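Local coordinates for CglIIR protein (Corynebacterium glutamicum, PDB 6F1S) that serves as the H subunit of the CglI restriction endonuclease, a DEAD-Z1 helicase-like motor that probably couples NTP hydrolysis to DNA cleavage, seen here as its C-terminal domain, at residues Met54-Asn62 and Leu73-Glu84. Sequence-based numbering, arbitrary orientation.
Sequences MRAIITILN and LATFKAALLDFE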
loop_
_atom_site.group_PDB
_atom_site.type_symbol
_atom_site.label_atom_id
_atom_site.label_comp_id
_atom_site.label_asym_id
_atom_site.label_seq_id
_atom_site.Cartn_x
_atom_site.Cartn_y
_atom_site.Cartn_z
HETATM N N MSE A 54 -13.418 6.264 -0.947
HETATM C CA MSE A 54 -12.817 5.786 -2.193
HETATM C C MSE A 54 -11.958 6.814 -2.908
HETATM O O MSE A 54 -10.844 6.514 -3.326
HETATM C CB MSE A 54 -13.910 5.310 -3.152
HETATM C CG MSE A 54 -14.663 4.094 -2.659
HETATM SE SE MSE A 54 -13.451 2.619 -2.267
HETATM C CE MSE A 54 -14.777 1.263 -1.825
ATOM N N ARG A 55 -12.483 8.023 -3.055
ATOM C CA ARG A 55 -11.762 9.084 -3.738
ATOM C C ARG A 55 -10.438 9.421 -3.047
ATOM O O ARG A 55 -9.456 9.788 -3.702
ATOM C CB ARG A 55 -12.638 10.331 -3.840
ATOM C CG ARG A 55 -11.956 11.489 -4.523
ATOM C CD ARG A 55 -12.822 12.728 -4.526
ATOM N NE ARG A 55 -12.099 13.875 -5.064
ATOM C CZ ARG A 55 -12.613 15.094 -5.174
ATOM N NH1 ARG A 55 -13.860 15.328 -4.785
ATOM N NH2 ARG A 55 -11.878 16.078 -5.672
ATOM N N ALA A 56 -10.407 9.286 -1.724
ATOM C CA ALA A 56 -9.205 9.619 -0.966
ATOM C C ALA A 56 -8.147 8.540 -1.150
ATOM O O ALA A 56 -6.956 8.836 -1.255
ATOM C CB ALA A 56 -9.534 9.804 0.504
ATOM N N ILE A 57 -8.595 7.290 -1.181
ATOM C CA ILE A 57 -7.748 6.159 -1.535
ATOM C C ILE A 57 -7.108 6.350 -2.907
ATOM O O ILE A 57 -5.892 6.197 -3.058
ATOM C CB ILE A 57 -8.550 4.840 -1.542
ATOM C CG1 ILE A 57 -8.724 4.313 -0.123
ATOM C CG2 ILE A 57 -7.841 3.787 -2.366
ATOM C CD1 ILE A 57 -7.465 3.709 0.457
ATOM N N ILE A 58 -7.937 6.673 -3.901
ATOM C CA ILE A 58 -7.463 6.857 -5.271
ATOM C C ILE A 58 -6.341 7.885 -5.318
ATOM O O ILE A 58 -5.302 7.667 -5.940
ATOM C CB ILE A 58 -8.584 7.331 -6.214
ATOM C CG1 ILE A 58 -9.745 6.342 -6.232
ATOM C CG2 ILE A 58 -8.038 7.543 -7.613
ATOM C CD1 ILE A 58 -9.368 4.980 -6.702
ATOM N N THR A 59 -6.577 9.007 -4.648
ATOM C CA THR A 59 -5.641 10.123 -4.612
ATOM C C THR A 59 -4.286 9.688 -4.076
ATOM O O THR A 59 -3.243 10.103 -4.582
ATOM C CB THR A 59 -6.196 11.274 -3.748
ATOM O OG1 THR A 59 -7.464 11.691 -4.270
ATOM C CG2 THR A 59 -5.237 12.456 -3.731
ATOM N N ILE A 60 -4.315 8.850 -3.044
ATOM C CA ILE A 60 -3.101 8.315 -2.439
ATOM C C ILE A 60 -2.402 7.357 -3.399
ATOM O O ILE A 60 -1.184 7.415 -3.575
ATOM C CB ILE A 60 -3.420 7.596 -1.113
ATOM C CG1 ILE A 60 -3.796 8.624 -0.041
ATOM C CG2 ILE A 60 -2.253 6.730 -0.666
ATOM C CD1 ILE A 60 -4.404 8.020 1.200
ATOM N N LEU A 61 -3.186 6.494 -4.038
ATOM C CA LEU A 61 -2.648 5.546 -5.004
ATOM C C LEU A 61 -1.999 6.254 -6.194
ATOM O O LEU A 61 -0.983 5.792 -6.715
ATOM C CB LEU A 61 -3.751 4.591 -5.483
ATOM C CG LEU A 61 -4.270 3.590 -4.440
ATOM C CD1 LEU A 61 -5.436 2.774 -4.984
ATOM C CD2 LEU A 61 -3.157 2.668 -3.961
ATOM N N ASN A 62 -2.572 7.383 -6.611
ATOM C CA ASN A 62 -2.024 8.159 -7.725
ATOM C C ASN A 62 -0.638 8.713 -7.441
ATOM O O ASN A 62 0.074 9.107 -8.356
ATOM C CB ASN A 62 -2.951 9.317 -8.090
ATOM C CG ASN A 62 -4.172 8.865 -8.851
ATOM O OD1 ASN A 62 -4.110 7.923 -9.641
ATOM N ND2 ASN A 62 -5.293 9.530 -8.615
ATOM N N LEU A 73 -2.244 -0.919 -10.651
ATOM C CA LEU A 73 -2.971 0.066 -9.863
ATOM C C LEU A 73 -4.174 0.615 -10.617
ATOM O O LEU A 73 -5.183 0.955 -10.009
ATOM C CB LEU A 73 -2.041 1.204 -9.437
ATOM C CG LEU A 73 -1.141 0.819 -8.265
ATOM C CD1 LEU A 73 -0.167 1.929 -7.916
ATOM C CD2 LEU A 73 -2.000 0.456 -7.067
ATOM N N ALA A 74 -4.065 0.683 -11.939
ATOM C CA ALA A 74 -5.159 1.155 -12.784
ATOM C C ALA A 74 -6.405 0.291 -12.615
ATOM O O ALA A 74 -7.497 0.812 -12.395
ATOM C CB ALA A 74 -4.729 1.180 -14.239
ATOM N N THR A 75 -6.234 -1.026 -12.712
ATOM C CA THR A 75 -7.338 -1.975 -12.551
ATOM C C THR A 75 -7.958 -1.891 -11.163
ATOM O O THR A 75 -9.180 -1.885 -11.012
ATOM C CB THR A 75 -6.875 -3.428 -12.805
ATOM O OG1 THR A 75 -6.580 -3.591 -14.194
ATOM C CG2 THR A 75 -7.952 -4.422 -12.419
ATOM N N PHE A 76 -7.103 -1.830 -10.150
ATOM C CA PHE A 76 -7.559 -1.744 -8.769
ATOM C C PHE A 76 -8.386 -0.479 -8.566
ATOM O O PHE A 76 -9.476 -0.526 -7.995
ATOM C CB PHE A 76 -6.367 -1.778 -7.812
ATOM C CG PHE A 76 -6.750 -1.723 -6.359
ATOM C CD1 PHE A 76 -7.313 -2.826 -5.735
ATOM C CD2 PHE A 76 -6.536 -0.574 -5.614
ATOM C CE1 PHE A 76 -7.663 -2.783 -4.395
ATOM C CE2 PHE A 76 -6.883 -0.521 -4.272
ATOM C CZ PHE A 76 -7.449 -1.628 -3.662
ATOM N N LYS A 77 -7.871 0.643 -9.059
ATOM C CA LYS A 77 -8.591 1.909 -8.992
ATOM C C LYS A 77 -9.924 1.818 -9.735
ATOM O O LYS A 77 -10.948 2.294 -9.241
ATOM C CB LYS A 77 -7.733 3.048 -9.552
ATOM C CG LYS A 77 -6.656 3.535 -8.577
ATOM C CD LYS A 77 -5.970 4.799 -9.070
ATOM C CE LYS A 77 -5.172 4.539 -10.338
ATOM N NZ LYS A 77 -4.580 5.790 -10.890
ATOM N N ALA A 78 -9.916 1.187 -10.906
ATOM C CA ALA A 78 -11.148 0.976 -11.662
ATOM C C ALA A 78 -12.163 0.175 -10.847
ATOM O O ALA A 78 -13.350 0.506 -10.821
ATOM C CB ALA A 78 -10.854 0.277 -12.981
ATOM N N ALA A 79 -11.687 -0.868 -10.171
ATOM C CA ALA A 79 -12.544 -1.683 -9.314
ATOM C C ALA A 79 -13.167 -0.855 -8.198
ATOM O O ALA A 79 -14.338 -1.028 -7.869
ATOM C CB ALA A 79 -11.759 -2.842 -8.729
ATOM N N LEU A 80 -12.379 0.046 -7.620
ATOM C CA LEU A 80 -12.864 0.898 -6.541
ATOM C C LEU A 80 -13.961 1.839 -7.023
ATOM O O LEU A 80 -14.931 2.081 -6.305
ATOM C CB LEU A 80 -11.715 1.700 -5.933
ATOM C CG LEU A 80 -10.607 0.875 -5.280
ATOM C CD1 LEU A 80 -9.528 1.793 -4.749
ATOM C CD2 LEU A 80 -11.160 -0.012 -4.170
ATOM N N LEU A 81 -13.808 2.365 -8.236
ATOM C CA LEU A 81 -14.817 3.249 -8.817
ATOM C C LEU A 81 -16.120 2.496 -9.085
ATOM O O LEU A 81 -17.208 3.053 -8.935
ATOM C CB LEU A 81 -14.301 3.889 -10.108
ATOM C CG LEU A 81 -13.132 4.866 -9.955
ATOM C CD1 LEU A 81 -12.741 5.461 -11.300
ATOM C CD2 LEU A 81 -13.475 5.967 -8.959
ATOM N N ASP A 82 -16.003 1.231 -9.482
ATOM C CA ASP A 82 -17.173 0.382 -9.661
ATOM C C ASP A 82 -17.915 0.217 -8.337
ATOM O O ASP A 82 -19.142 0.224 -8.300
ATOM C CB ASP A 82 -16.775 -0.984 -10.226
ATOM N N PHE A 83 -17.163 0.083 -7.250
ATOM C CA PHE A 83 -17.753 0.010 -5.916
ATOM C C PHE A 83 -18.471 1.301 -5.542
ATOM O O PHE A 83 -19.487 1.271 -4.853
ATOM C CB PHE A 83 -16.685 -0.304 -4.875
ATOM C CG PHE A 83 -16.270 -1.740 -4.856
ATOM C CD1 PHE A 83 -17.215 -2.744 -4.914
ATOM C CD2 PHE A 83 -14.932 -2.088 -4.794
ATOM C CE1 PHE A 83 -16.834 -4.072 -4.899
ATOM C CE2 PHE A 83 -14.547 -3.409 -4.783
ATOM C CZ PHE A 83 -15.499 -4.404 -4.835
ATOM N N GLU A 84 -17.936 2.430 -5.993
ATOM C CA GLU A 84 -18.560 3.722 -5.738
ATOM C C GLU A 84 -19.955 3.790 -6.341
ATOM O O GLU A 84 -20.908 4.196 -5.678
ATOM C CB GLU A 84 -17.707 4.863 -6.295
ATOM C CG GLU A 84 -16.879 5.589 -5.256
ATOM C CD GLU A 84 -16.476 6.983 -5.703
ATOM O OE1 GLU A 84 -15.572 7.105 -6.556
ATOM O OE2 GLU A 84 -17.070 7.959 -5.202
HETATM O O HOH W 1 -1.711 5.257 -9.805
#
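Helices 54-61 and 73-84 pack nearly antiparallel, their axes at 169° and 10.2 Å apart, with Met54 level with Leu80, Ile58 with Lys77 and Leu61 with Leu73. Two leucines interlock as knobs into holes. Leu80 enters the pocket of Met54, Ile57, Ile58 and Leu61, where its CD1 meets Ile57 CG2 at 3.5 Å, the two side chains crossing nearly at right angles; Ile58 instead runs past Leu80 in the reverse direction. Leu61 fills the reciprocal hole of Leu73, Phe76, Lys77 and Leu80. Its CD1 comes in the plane of the Phe76 ring against the CD2-CE2 edge, 3.6 Å from CD2, while Leu80, one turn on in the same helix, sets its CG over one face, offset toward the rim. The selenomethionine Met54, bent at chi2 (-56°), carries SE to 4.0 Å from Leu80 CD2 and CE to Phe83 CB; its side chain and that of Glu84 pass in opposite directions, Met54 CB 3.6 Å from Glu84 CG. Lys77 lays its CG against Ile58 CD1, then bends at chi3 (-66°), and NZ donates to Asn62 OD1 nearly in line with the C=O bond; the modelled 2.5 Å is shorter than usual and its exact length is doubtful. A water accepts from Lys77 NZ and donates to Leu61 O. Pro125 touches Met54 and Leu80, and Leu127 of strand 126-132 touches Ile57 and Leu61, so the pair also packs against the central mixed sheet. The contact therefore couples an apolar interior to a polar margin, with Lys77 serving both: its methylenes cover Ile58 while its ammonium probably ties the C-terminal end of segment 54-62 to helix 73-84, through Asn62 and the water.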